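Long-range contacts in GlcNAc Inducible Gene 2, GIG2 (Candida albicans, PDB 6AKZ), which binds iron through a two-histidine, one-aspartate site in a cupin-type fold and is probably an oxygenase of the DUF1479 family: residues M205-Y210 and E228-E234; S38-L42 and G216-N220; V96-D100 and K342-F346; F109-H113 and E413-A417; T170-Y174 and K429-G433. One frame throughout, in Å; residues are numbered along the deposited sequence.

Interaction 1. Residues M205-Y210 and E228-E234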
# COMPACT_ATOMS: atom_id res chain seq x y z
N MET A 205 -7.11 0.73 -16.75
CA MET A 205 -7.30 1.85 -15.84
C MET A 205 -6.05 2.01 -14.96
O MET A 205 -5.62 3.14 -14.78
CB MET A 205 -8.56 1.66 -14.99
CG MET A 205 -9.83 1.76 -15.83
SD MET A 205 -9.95 3.29 -16.77
CE MET A 205 -9.80 4.57 -15.55
N TYR A 206 -5.44 0.90 -14.55
CA TYR A 206 -4.20 0.98 -13.73
C TYR A 206 -3.13 1.69 -14.50
O TYR A 206 -2.50 2.63 -14.00
CB TYR A 206 -3.75 -0.37 -13.25
CG TYR A 206 -3.09 -0.43 -11.90
CD1 TYR A 206 -2.48 0.70 -11.32
CD2 TYR A 206 -2.98 -1.64 -11.26
CE1 TYR A 206 -1.84 0.58 -10.08
CE2 TYR A 206 -2.30 -1.77 -10.04
CZ TYR A 206 -1.74 -0.66 -9.48
OH TYR A 206 -1.07 -0.75 -8.26
N SER A 207 -2.90 1.31 -15.76
CA SER A 207 -1.91 2.00 -16.55
C SER A 207 -2.18 3.44 -16.85
O SER A 207 -1.20 4.26 -16.94
CB SER A 207 -1.65 1.18 -17.87
OG SER A 207 -2.71 1.39 -18.79
N GLU A 208 -3.44 3.86 -16.90
CA GLU A 208 -3.76 5.25 -17.07
C GLU A 208 -3.32 6.12 -15.91
O GLU A 208 -3.13 7.30 -16.12
CB GLU A 208 -5.26 5.55 -17.27
CG GLU A 208 -5.81 5.28 -18.63
CD GLU A 208 -5.31 6.25 -19.70
OE1 GLU A 208 -5.64 7.50 -19.75
OE2 GLU A 208 -4.56 5.71 -20.48
N VAL A 209 -3.25 5.57 -14.71
CA VAL A 209 -2.62 6.26 -13.54
C VAL A 209 -1.26 6.88 -13.90
O VAL A 209 -0.89 7.95 -13.41
CB VAL A 209 -2.50 5.29 -12.34
CG1 VAL A 209 -1.75 5.93 -11.15
CG2 VAL A 209 -3.87 4.80 -11.93
N TYR A 210 -0.48 6.16 -14.73
CA TYR A 210 0.89 6.51 -15.10
C TYR A 210 1.00 7.16 -16.51
O TYR A 210 2.11 7.35 -17.02
CB TYR A 210 1.76 5.25 -15.00
CG TYR A 210 1.63 4.57 -13.65
CD1 TYR A 210 2.22 5.12 -12.51
CD2 TYR A 210 0.86 3.43 -13.46
CE1 TYR A 210 2.08 4.51 -11.32
CE2 TYR A 210 0.78 2.82 -12.27
CZ TYR A 210 1.37 3.38 -11.19
OH TYR A 210 1.19 2.81 -9.99
N GLU A 228 -8.39 7.74 -11.86
CA GLU A 228 -8.24 6.53 -12.65
C GLU A 228 -7.99 5.33 -11.71
O GLU A 228 -8.54 4.25 -11.93
CB GLU A 228 -7.07 6.64 -13.65
CG GLU A 228 -7.29 7.66 -14.73
CD GLU A 228 -7.03 9.06 -14.27
OE1 GLU A 228 -6.25 9.26 -13.31
OE2 GLU A 228 -7.56 9.99 -14.89
N ARG A 229 -7.17 5.53 -10.67
CA ARG A 229 -6.84 4.39 -9.79
C ARG A 229 -8.01 3.72 -9.08
O ARG A 229 -7.95 2.54 -8.76
CB ARG A 229 -5.78 4.84 -8.77
CG ARG A 229 -4.90 3.67 -8.38
CD ARG A 229 -3.73 4.15 -7.59
NE ARG A 229 -2.82 3.04 -7.35
CZ ARG A 229 -1.48 3.15 -7.34
NH1 ARG A 229 -0.88 4.36 -7.49
NH2 ARG A 229 -0.76 2.08 -7.14
N THR A 230 -9.04 4.54 -8.82
CA THR A 230 -10.37 4.11 -8.30
C THR A 230 -10.93 2.91 -9.08
O THR A 230 -11.61 2.06 -8.51
CB THR A 230 -11.30 5.36 -8.21
OG1 THR A 230 -10.82 6.24 -7.15
CG2 THR A 230 -12.75 5.01 -7.85
N TYR A 231 -10.62 2.82 -10.36
CA TYR A 231 -11.16 1.81 -11.22
C TYR A 231 -10.11 0.79 -11.70
O TYR A 231 -10.36 0.03 -12.62
CB TYR A 231 -11.80 2.49 -12.43
CG TYR A 231 -12.91 3.42 -12.02
CD1 TYR A 231 -14.20 2.92 -11.78
CD2 TYR A 231 -12.68 4.79 -11.85
CE1 TYR A 231 -15.24 3.76 -11.38
CE2 TYR A 231 -13.73 5.64 -11.45
CZ TYR A 231 -15.02 5.08 -11.22
OH TYR A 231 -16.10 5.89 -10.80
N SER A 232 -8.93 0.82 -11.10
CA SER A 232 -7.87 -0.08 -11.49
C SER A 232 -8.17 -1.47 -10.91
O SER A 232 -8.62 -1.63 -9.80
CB SER A 232 -6.50 0.43 -10.99
OG SER A 232 -6.42 0.45 -9.56
N LYS A 233 -7.80 -2.48 -11.69
CA LYS A 233 -7.87 -3.89 -11.34
C LYS A 233 -6.47 -4.31 -10.99
O LYS A 233 -5.63 -4.36 -11.88
CB LYS A 233 -8.38 -4.67 -12.55
CG LYS A 233 -9.76 -4.28 -12.97
CD LYS A 233 -10.19 -5.00 -14.24
CE LYS A 233 -10.54 -6.44 -13.92
NZ LYS A 233 -11.34 -7.04 -15.04
N GLU A 234 -6.21 -4.47 -9.70
CA GLU A 234 -4.93 -4.88 -9.22
C GLU A 234 -4.64 -6.36 -9.48
O GLU A 234 -3.49 -6.78 -9.34
CB GLU A 234 -4.79 -4.60 -7.70
CG GLU A 234 -4.62 -3.09 -7.52
CD GLU A 234 -4.32 -2.67 -6.08
OE1 GLU A 234 -4.07 -3.52 -5.23
OE2 GLU A 234 -4.28 -1.46 -5.86

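Interaction 2. Residues S38-L42 and G216-N220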
# COMPACT_ATOMS: atom_id res chain seq x y z
N SER A 38 13.03 11.95 -21.75
CA SER A 38 12.55 12.03 -20.36
C SER A 38 13.31 11.00 -19.47
O SER A 38 13.54 11.28 -18.28
CB SER A 38 11.03 11.81 -20.29
OG SER A 38 10.66 10.44 -20.34
N TRP A 39 13.59 9.83 -20.03
CA TRP A 39 14.37 8.78 -19.38
C TRP A 39 15.79 9.21 -19.07
O TRP A 39 16.33 8.94 -17.99
CB TRP A 39 14.42 7.53 -20.25
CG TRP A 39 15.38 6.43 -19.69
CD1 TRP A 39 16.68 6.18 -20.06
CD2 TRP A 39 15.08 5.46 -18.65
NE1 TRP A 39 17.19 5.11 -19.35
CE2 TRP A 39 16.23 4.67 -18.46
CE3 TRP A 39 13.96 5.22 -17.84
CZ2 TRP A 39 16.28 3.63 -17.53
CZ3 TRP A 39 14.02 4.15 -16.94
CH2 TRP A 39 15.16 3.38 -16.78
N LYS A 40 16.39 9.94 -20.01
CA LYS A 40 17.69 10.53 -19.76
C LYS A 40 17.69 11.62 -18.65
O LYS A 40 18.55 11.60 -17.78
CB LYS A 40 18.20 11.06 -21.08
CG LYS A 40 18.54 9.90 -21.99
CD LYS A 40 18.89 10.40 -23.37
CE LYS A 40 19.06 9.20 -24.27
NZ LYS A 40 19.33 9.78 -25.63
N ARG A 41 16.76 12.55 -18.70
CA ARG A 41 16.54 13.53 -17.60
C ARG A 41 16.34 12.80 -16.22
O ARG A 41 16.84 13.24 -15.19
CB ARG A 41 15.32 14.39 -17.81
CG ARG A 41 15.31 15.23 -19.08
CD ARG A 41 14.31 16.40 -18.96
NE ARG A 41 12.93 15.92 -18.78
CZ ARG A 41 12.10 15.61 -19.76
NH1 ARG A 41 12.48 15.72 -21.05
NH2 ARG A 41 10.87 15.20 -19.46
N LEU A 42 15.56 11.73 -16.25
CA LEU A 42 15.23 10.98 -15.06
C LEU A 42 16.49 10.41 -14.35
O LEU A 42 16.67 10.58 -13.15
CB LEU A 42 14.26 9.86 -15.37
CG LEU A 42 13.95 8.91 -14.20
CD1 LEU A 42 13.22 9.69 -13.08
CD2 LEU A 42 13.11 7.77 -14.66
N GLY A 216 6.15 11.07 -21.61
CA GLY A 216 7.40 11.75 -21.54
C GLY A 216 7.42 12.92 -20.62
O GLY A 216 8.31 13.72 -20.70
N ASP A 217 6.49 12.96 -19.66
CA ASP A 217 6.31 14.07 -18.76
C ASP A 217 6.19 13.51 -17.30
O ASP A 217 5.35 13.95 -16.54
CB ASP A 217 4.98 14.77 -19.16
CG ASP A 217 4.71 16.06 -18.44
OD1 ASP A 217 5.65 16.76 -17.97
OD2 ASP A 217 3.49 16.43 -18.35
N TRP A 218 7.08 12.57 -16.94
CA TRP A 218 7.18 12.08 -15.55
C TRP A 218 7.20 13.17 -14.53
O TRP A 218 6.66 13.00 -13.42
CB TRP A 218 8.34 11.09 -15.36
CG TRP A 218 9.68 11.65 -15.46
CD1 TRP A 218 10.53 11.55 -16.58
CD2 TRP A 218 10.40 12.38 -14.48
NE1 TRP A 218 11.70 12.20 -16.34
CE2 TRP A 218 11.67 12.70 -15.05
CE3 TRP A 218 10.13 12.80 -13.17
CZ2 TRP A 218 12.63 13.40 -14.37
CZ3 TRP A 218 11.10 13.48 -12.49
CH2 TRP A 218 12.35 13.77 -13.06
N GLU A 219 7.75 14.34 -14.85
CA GLU A 219 7.88 15.39 -13.87
C GLU A 219 6.56 15.85 -13.35
O GLU A 219 6.48 16.38 -12.23
CB GLU A 219 8.62 16.61 -14.45
CG GLU A 219 10.09 16.42 -14.68
CD GLU A 219 10.44 15.87 -16.08
OE1 GLU A 219 9.54 15.35 -16.85
OE2 GLU A 219 11.66 15.94 -16.37
N ASN A 220 5.52 15.69 -14.16
CA ASN A 220 4.20 16.10 -13.74
C ASN A 220 3.30 14.96 -13.21
O ASN A 220 2.08 15.18 -13.04
CB ASN A 220 3.57 16.85 -14.87
CG ASN A 220 4.19 18.21 -14.99
OD1 ASN A 220 4.21 19.00 -14.04
ND2 ASN A 220 4.74 18.46 -16.10
O HOH W 1 8.33 10.33 -18.66
O HOH W 2 10.53 14.69 -23.10

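Interaction 3. Residues V96-D100 and K342-F346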
# COMPACT_ATOMS: atom_id res chain seq x y z
N VAL A 96 2.55 4.66 25.58
CA VAL A 96 3.32 3.44 25.74
C VAL A 96 2.61 2.46 26.63
O VAL A 96 2.63 1.25 26.38
CB VAL A 96 4.72 3.74 26.32
CG1 VAL A 96 5.43 2.47 26.76
CG2 VAL A 96 5.54 4.54 25.31
N ASP A 97 1.96 2.91 27.68
CA ASP A 97 1.30 1.93 28.53
C ASP A 97 0.21 1.15 27.82
O ASP A 97 0.00 -0.06 28.04
CB ASP A 97 0.75 2.60 29.81
CG ASP A 97 1.86 2.95 30.82
OD1 ASP A 97 3.01 2.42 30.75
OD2 ASP A 97 1.58 3.81 31.67
N ARG A 98 -0.55 1.85 26.99
CA ARG A 98 -1.56 1.21 26.19
C ARG A 98 -1.03 0.22 25.15
O ARG A 98 -1.55 -0.88 24.91
CB ARG A 98 -2.35 2.32 25.48
CG ARG A 98 -3.47 1.81 24.61
CD ARG A 98 -4.40 0.81 25.22
NE ARG A 98 -5.07 1.36 26.39
CZ ARG A 98 -5.94 0.67 27.15
NH1 ARG A 98 -6.22 -0.60 26.89
NH2 ARG A 98 -6.53 1.27 28.20
N ILE A 99 0.05 0.60 24.54
CA ILE A 99 0.78 -0.28 23.64
C ILE A 99 1.23 -1.57 24.30
O ILE A 99 1.08 -2.66 23.74
CB ILE A 99 2.00 0.42 23.01
CG1 ILE A 99 1.57 1.49 22.07
CG2 ILE A 99 2.92 -0.57 22.30
CD1 ILE A 99 0.92 1.06 20.79
N ASP A 100 1.76 -1.45 25.52
CA ASP A 100 2.22 -2.61 26.27
C ASP A 100 1.07 -3.58 26.59
O ASP A 100 1.23 -4.79 26.47
CB ASP A 100 2.90 -2.17 27.57
CG ASP A 100 4.11 -1.29 27.31
OD1 ASP A 100 4.42 -1.03 26.13
OD2 ASP A 100 4.75 -0.86 28.30
N LYS A 342 9.71 4.09 17.93
CA LYS A 342 9.24 4.05 19.30
C LYS A 342 7.79 3.45 19.37
O LYS A 342 6.94 3.66 18.52
CB LYS A 342 9.30 5.46 19.90
CG LYS A 342 10.71 6.09 19.86
CD LYS A 342 11.65 5.34 20.77
CE LYS A 342 12.99 6.12 21.00
NZ LYS A 342 14.10 5.56 20.15
N LYS A 343 7.52 2.72 20.43
CA LYS A 343 6.12 2.24 20.76
C LYS A 343 5.08 3.33 20.57
O LYS A 343 5.31 4.46 20.98
CB LYS A 343 6.05 1.79 22.23
CG LYS A 343 6.82 0.57 22.49
CD LYS A 343 6.80 0.24 23.99
CE LYS A 343 7.57 -1.06 24.20
NZ LYS A 343 7.57 -1.45 25.64
N GLY A 344 4.03 3.04 19.85
CA GLY A 344 2.98 4.01 19.65
C GLY A 344 3.16 5.02 18.55
O GLY A 344 2.27 5.90 18.41
N SER A 345 4.22 4.87 17.75
CA SER A 345 4.35 5.56 16.48
C SER A 345 3.62 4.76 15.41
O SER A 345 3.41 3.57 15.53
CB SER A 345 5.80 5.68 16.01
OG SER A 345 6.47 6.51 16.95
N PHE A 346 3.20 5.47 14.38
CA PHE A 346 2.54 4.89 13.22
C PHE A 346 3.39 5.22 12.02
O PHE A 346 3.78 6.39 11.86
CB PHE A 346 1.11 5.34 13.07
CG PHE A 346 0.26 4.40 12.32
CD1 PHE A 346 0.30 4.38 10.93
CD2 PHE A 346 -0.50 3.45 12.95
CE1 PHE A 346 -0.41 3.47 10.24
CE2 PHE A 346 -1.24 2.54 12.24
CZ PHE A 346 -1.19 2.52 10.91
O HOH W 3 7.45 -0.26 28.68

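Interaction 4. Residues F109-H113 and E413-A417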
# COMPACT_ATOMS: atom_id res chain seq x y z
N PHE A 109 -3.14 -14.13 23.42
CA PHE A 109 -4.04 -14.71 22.47
C PHE A 109 -3.28 -15.70 21.64
O PHE A 109 -3.75 -16.80 21.45
CB PHE A 109 -4.65 -13.61 21.52
CG PHE A 109 -5.65 -14.16 20.54
CD1 PHE A 109 -5.25 -14.79 19.38
CD2 PHE A 109 -7.02 -14.03 20.80
CE1 PHE A 109 -6.18 -15.27 18.48
CE2 PHE A 109 -7.95 -14.54 19.91
CZ PHE A 109 -7.52 -15.18 18.76
N CYS A 110 -2.13 -15.34 21.12
CA CYS A 110 -1.41 -16.29 20.23
C CYS A 110 -1.02 -17.59 20.98
O CYS A 110 -1.21 -18.70 20.47
CB CYS A 110 -0.22 -15.65 19.58
SG CYS A 110 -0.80 -14.33 18.39
N LYS A 111 -0.61 -17.45 22.22
CA LYS A 111 -0.23 -18.63 23.03
C LYS A 111 -1.41 -19.57 23.41
O LYS A 111 -1.20 -20.74 23.75
CB LYS A 111 0.44 -18.11 24.30
CG LYS A 111 1.81 -17.53 24.04
CD LYS A 111 2.42 -17.20 25.37
CE LYS A 111 3.81 -16.63 25.19
NZ LYS A 111 4.31 -16.15 26.49
N THR A 112 -2.63 -19.02 23.41
CA THR A 112 -3.83 -19.75 23.77
C THR A 112 -4.66 -20.13 22.53
O THR A 112 -5.74 -20.70 22.66
CB THR A 112 -4.72 -18.97 24.79
OG1 THR A 112 -5.06 -17.70 24.28
CG2 THR A 112 -3.98 -18.79 26.11
N HIS A 113 -4.16 -19.81 21.33
CA HIS A 113 -4.90 -20.11 20.11
C HIS A 113 -3.91 -20.50 19.05
O HIS A 113 -3.66 -19.73 18.12
CB HIS A 113 -5.71 -18.90 19.63
CG HIS A 113 -6.76 -18.49 20.58
ND1 HIS A 113 -6.53 -17.57 21.57
CD2 HIS A 113 -8.04 -18.88 20.71
CE1 HIS A 113 -7.65 -17.39 22.26
NE2 HIS A 113 -8.57 -18.20 21.77
N GLU A 413 -10.11 -22.58 13.24
CA GLU A 413 -9.58 -21.24 13.60
C GLU A 413 -10.60 -20.42 14.38
O GLU A 413 -11.80 -20.66 14.31
CB GLU A 413 -9.01 -20.52 12.39
CG GLU A 413 -9.99 -20.32 11.23
CD GLU A 413 -9.70 -19.09 10.37
OE1 GLU A 413 -8.69 -18.39 10.60
OE2 GLU A 413 -10.50 -18.84 9.42
N PHE A 414 -10.09 -19.52 15.22
CA PHE A 414 -10.86 -18.65 16.05
C PHE A 414 -10.14 -17.27 16.05
O PHE A 414 -8.98 -17.21 16.38
CB PHE A 414 -10.88 -19.19 17.46
CG PHE A 414 -11.55 -18.30 18.42
CD1 PHE A 414 -12.93 -18.26 18.49
CD2 PHE A 414 -10.81 -17.48 19.25
CE1 PHE A 414 -13.54 -17.40 19.39
CE2 PHE A 414 -11.43 -16.59 20.13
CZ PHE A 414 -12.79 -16.55 20.19
N GLN A 415 -10.81 -16.17 15.78
CA GLN A 415 -10.09 -14.89 15.57
C GLN A 415 -10.26 -13.83 16.59
O GLN A 415 -9.80 -12.67 16.35
CB GLN A 415 -10.44 -14.38 14.16
CG GLN A 415 -9.82 -15.23 13.03
CD GLN A 415 -8.32 -15.07 12.93
OE1 GLN A 415 -7.78 -14.11 13.46
NE2 GLN A 415 -7.67 -15.98 12.22
N GLY A 416 -10.96 -14.10 17.70
CA GLY A 416 -11.11 -13.15 18.76
C GLY A 416 -12.12 -12.05 18.56
O GLY A 416 -12.12 -11.07 19.30
N ALA A 417 -12.99 -12.18 17.55
CA ALA A 417 -13.96 -11.15 17.18
C ALA A 417 -14.96 -10.98 18.25
O ALA A 417 -15.49 -11.97 18.73
CB ALA A 417 -14.70 -11.56 15.93

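Interaction 5. Residues T170-Y174 and K429-G433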
# COMPACT_ATOMS: atom_id res chain seq x y z
N THR A 170 -14.07 8.11 4.24
CA THR A 170 -14.41 6.94 4.95
C THR A 170 -13.25 5.95 4.89
O THR A 170 -12.80 5.56 3.78
CB THR A 170 -15.64 6.33 4.37
OG1 THR A 170 -16.75 7.21 4.66
CG2 THR A 170 -15.91 4.96 4.97
N GLN A 171 -12.85 5.48 6.09
CA GLN A 171 -11.87 4.40 6.22
C GLN A 171 -12.58 3.07 6.37
O GLN A 171 -13.40 2.94 7.23
CB GLN A 171 -11.01 4.67 7.45
CG GLN A 171 -10.08 3.59 7.90
CD GLN A 171 -8.96 3.25 6.93
OE1 GLN A 171 -8.74 3.89 5.88
NE2 GLN A 171 -8.16 2.30 7.35
N LEU A 172 -12.22 2.11 5.58
CA LEU A 172 -12.67 0.70 5.75
C LEU A 172 -11.53 -0.09 6.39
O LEU A 172 -10.35 0.19 6.22
CB LEU A 172 -12.98 0.05 4.41
CG LEU A 172 -14.08 0.74 3.62
CD1 LEU A 172 -14.40 -0.06 2.40
CD2 LEU A 172 -15.32 1.06 4.46
N VAL A 173 -11.91 -1.16 7.07
CA VAL A 173 -10.97 -2.12 7.55
C VAL A 173 -10.73 -3.25 6.55
O VAL A 173 -11.65 -4.07 6.21
CB VAL A 173 -11.37 -2.70 8.91
CG1 VAL A 173 -10.44 -3.87 9.36
CG2 VAL A 173 -11.45 -1.60 9.99
N TYR A 174 -9.46 -3.33 6.17
CA TYR A 174 -8.92 -4.53 5.54
C TYR A 174 -8.22 -5.30 6.67
O TYR A 174 -7.28 -4.80 7.24
CB TYR A 174 -7.98 -4.18 4.41
CG TYR A 174 -7.21 -5.33 3.88
CD1 TYR A 174 -7.83 -6.31 3.09
CD2 TYR A 174 -5.87 -5.47 4.17
CE1 TYR A 174 -7.11 -7.39 2.57
CE2 TYR A 174 -5.13 -6.57 3.65
CZ TYR A 174 -5.75 -7.51 2.86
OH TYR A 174 -5.02 -8.57 2.38
N LYS A 429 -18.41 0.67 13.44
CA LYS A 429 -19.15 -0.42 12.87
C LYS A 429 -19.30 -0.23 11.34
O LYS A 429 -19.24 -1.20 10.59
CB LYS A 429 -20.55 -0.53 13.51
CG LYS A 429 -20.50 -1.02 14.92
CD LYS A 429 -21.81 -0.98 15.58
CE LYS A 429 -21.69 -1.74 16.90
NZ LYS A 429 -22.98 -1.60 17.64
N ARG A 430 -19.40 1.00 10.88
CA ARG A 430 -19.51 1.26 9.43
C ARG A 430 -18.21 0.87 8.75
O ARG A 430 -18.26 0.27 7.73
CB ARG A 430 -19.80 2.72 9.17
CG ARG A 430 -21.27 3.06 9.42
CD ARG A 430 -21.44 4.56 9.38
NE ARG A 430 -22.86 4.88 9.61
CZ ARG A 430 -23.32 5.92 10.32
NH1 ARG A 430 -22.54 6.86 10.80
NH2 ARG A 430 -24.65 6.08 10.42
N SER A 431 -17.08 1.16 9.39
CA SER A 431 -15.80 0.69 8.88
C SER A 431 -15.59 -0.85 8.68
O SER A 431 -14.78 -1.32 7.82
CB SER A 431 -14.65 1.34 9.69
OG SER A 431 -14.66 2.74 9.54
N MET A 432 -16.37 -1.64 9.43
CA MET A 432 -16.34 -3.05 9.50
C MET A 432 -17.43 -3.66 8.69
O MET A 432 -17.56 -4.84 8.69
CB MET A 432 -16.57 -3.50 10.99
CG MET A 432 -15.47 -3.17 11.96
SD MET A 432 -13.94 -4.06 11.56
CE MET A 432 -14.35 -5.78 11.66
N GLY A 433 -18.25 -2.86 8.03
CA GLY A 433 -19.30 -3.40 7.18
C GLY A 433 -20.52 -3.83 7.99
O GLY A 433 -21.28 -4.65 7.51
O HOH W 4 -14.39 -3.16 5.80

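Interaction 1. Residues M205-Y210 and E228-E234
The last turn of helix 204-208 and the irregular segment 228-234 come close enough for their backbones almost to touch: the CA atoms of Tyr206 and Ser232 lie 4.4 Å apart, and those of Val209 and Glu228 5.7 Å. Residues 228-230 coil with helical backbone angles, and Ser232 OG closes that coil with a hydrogen bond to Arg229 O (2.7 Å). The small Ser232 side chain permits the tight approach, its OG lying over one face of the Tyr206 ring and its CB 3.6 Å from Tyr206 CA. Met205 folds along the coil, CE 3.8 Å from Glu228 CA and CB 3.4 Å from Tyr231 O, while Val209 CG2 packs 3.7 Å from Arg229 CB. The end of Arg229 reaches the hydroxyl ends of Tyr206 and Tyr210. Its NH2 donates a weak hydrogen bond to Tyr206 OH (3.1 Å), and Tyr206 CE1 sits over one face of the guanidinium. The stronger polar partners are Asp352, which forms a salt bridge with Arg229 and accepts a hydrogen bond from Tyr210 OH, and Ser195 O for the Tyr206 hydroxyl. Glu234 CG touches Tyr206 CE2 at 3.7 Å, and the Glu234 side chain is about 7 Å from that of the iron ligand Asp194. Helix 199-202 borders Tyr206, helix 278-287 packs on Tyr210, and helix 466-474 meets Tyr231 and Lys233.

Interaction 2. Residues S38-L42 and G216-N220
Gly216, with positive phi, ends the preceding helix in a Schellman motif and lies next to Ser38, whose CB is 3.3 Å from Gly216 O. That carbonyl also accepts a hydrogen bond from Arg41 NH2 (3.2 Å). Asp217 turns away and receives a hydrogen bond from Asn220, ND2 to OD1 at 2.7 Å. Trp218 begins a short 3-10 segment and drives its indole against helix 32-56: NE1 donates to Ser38 O (2.8 Å), a carbonyl that also accepts the helical bond from Leu42 N (2.9 Å). Leu42 CD1 lies 3.9 Å from the centroid of the Trp218 six-membered ring, a CH-pi contact over the face, and Leu280 of helix 278-287 touches both side chains. One water bridges Trp218 N and Ser38 OG, which also bonds to Val35 O. Glu219 finishes the outer edge with a two-pronged salt bridge, taking Arg41 NE on OE2 (2.7 Å) and Arg41 NH2 on OE1 (2.9 Å).

Interaction 3. Residues V96-D100 and K342-F346
Lys343 lays its extended side chain across the first turn of helix 96-112, its CB 3.9 Å from Ile99 CG2 and its CD 3.8 Å from Val96 CG1. The three aliphatic groups pack together, and the chain, trans from the CB-CG bond onward, carries the ammonium past them to Asp100. There NZ forms a salt bridge with Asp100 OD1 at 3.2 Å, and a water held by Asp100 OD2 (2.8 Å) makes a weak second link to Lys343 NZ. Lys343 owes this position to a type II beta turn from Lys342 to Ser345, closed by the bond from Ser345 N to Lys342 O (3.1 Å), which leads into strand 346-350 of the main sheet. Glycine at the third position, Gly344, has the positive phi usual for this turn. At these backbone angles a CB would be jammed against the carbonyl O of Lys343; Ile99 CG1 packs on Gly344 N at 3.7 Å. Asn264 accepts a hydrogen bond from Lys343 N, while backbone bonds join Gly344 to Ile94 and Ala261. Ile99 also touches Ile94 and Leu260, the latter on strand 256-261.

Interaction 4. Residues F109-H113 and E413-A417
This is a small surface contact, largely aromatic and without a hydrogen bond between the segments, where the C-terminal end of helix 96-112 meets the loop following helix 407-412. The backbones stay well apart, Phe109 CA to Gly416 CA measuring 8.1 Å and His113 CA to Phe414 CA 7.4 Å, so side chains span the gap. Phe109 points its ring tip at the loop backbone: CZ is 3.5 Å from Phe414 O, which lies near the ring plane, and CE2 is 3.6 Å from Gly416 CA. A CB on Gly416 would clash with the ring, and the positive phi of Gly416 also suits glycine. His113 and Phe414 run nearly parallel, with planes at 17°, but are slid apart to 5.2 Å between centroids, so overlap is slight; the nearest atoms are His113 CD2 and Phe414 CD2 at 3.4 Å. The imidazole is steadied by its own helix, ND1 donating to Phe109 O at 2.9 Å. Gln415 turns away from the helix, donating NE2 to Glu413 OE1 (3.1 Å) and accepting a hydrogen bond from Phe131 N. Glu413 forms a salt bridge with Arg402 of helix 399-402, and Asn395, just beyond helix 382-394, accepts a bond from Ala417 N.

Interaction 5. Residues T170-Y174 and K429-G433
Two hydrogen bonds from one residue tie the end of helix 426-431 to the segment running on from strand 170-171. Ser431 OG donates to Gln171 O at 2.6 Å, and Ser431 O accepts from Val173 N at 3.0 Å in a nearly straight bond. Together they bracket Leu172, whose CA comes 3.6 Å from Ser431 O in a CA-H...O contact and 4.4 Å from Ser431 CA. A water donates to Ser431 O (2.8 Å) and to Val173 O (2.9 Å), extending the link by one more peptide. The carbonyl of Ser431 can serve the neighbouring segment because it lies in the last turn of its helix, where the chain leaves helical geometry. Gly433 makes that exit as a Schellman motif, with positive phi and a bond from Gly433 N to Arg430 O (3.1 Å). The apolar part is modest: Val173 CG2 meets Met432 SD at 3.8 Å, and Phe141 touches both Val173 and Ser431. The Gln171 amide hydrogen-bonds to Gly373 O, Tyr372 OH and Thr375 N. Helix 382-394 lines the junction, with Leu385 against Leu172 and Thr388 and Phe392 against Met432, while backbone bonds from Thr170 to Leu377 and from Leu172 to Thr375 join the segment to the chain following strand 367-371.

In the fold
Interaction 5 is the buried contact of the set and relies on hydrogen bonds to main-chain groups, one of them given by a serine hydroxyl, whereas interaction 4, at the surface, relies on aromatic side chains. Interactions 3 and 4 share helix 96-112, holding its first and last turns to different parts of the chain, with centres 22 Å apart. Along the chain, 205-210 of interaction 1 and 216-220 of interaction 2 flank helix 211-214. Both contacts, partly buried, pack on helix 278-287, and each places an arginine beside an aromatic ring, but the Arg229 salt bridge goes to Asp352, whereas Arg41 pairs with Glu219 across its own contact. Interaction 1 approaches the iron site; the other four lie away from it.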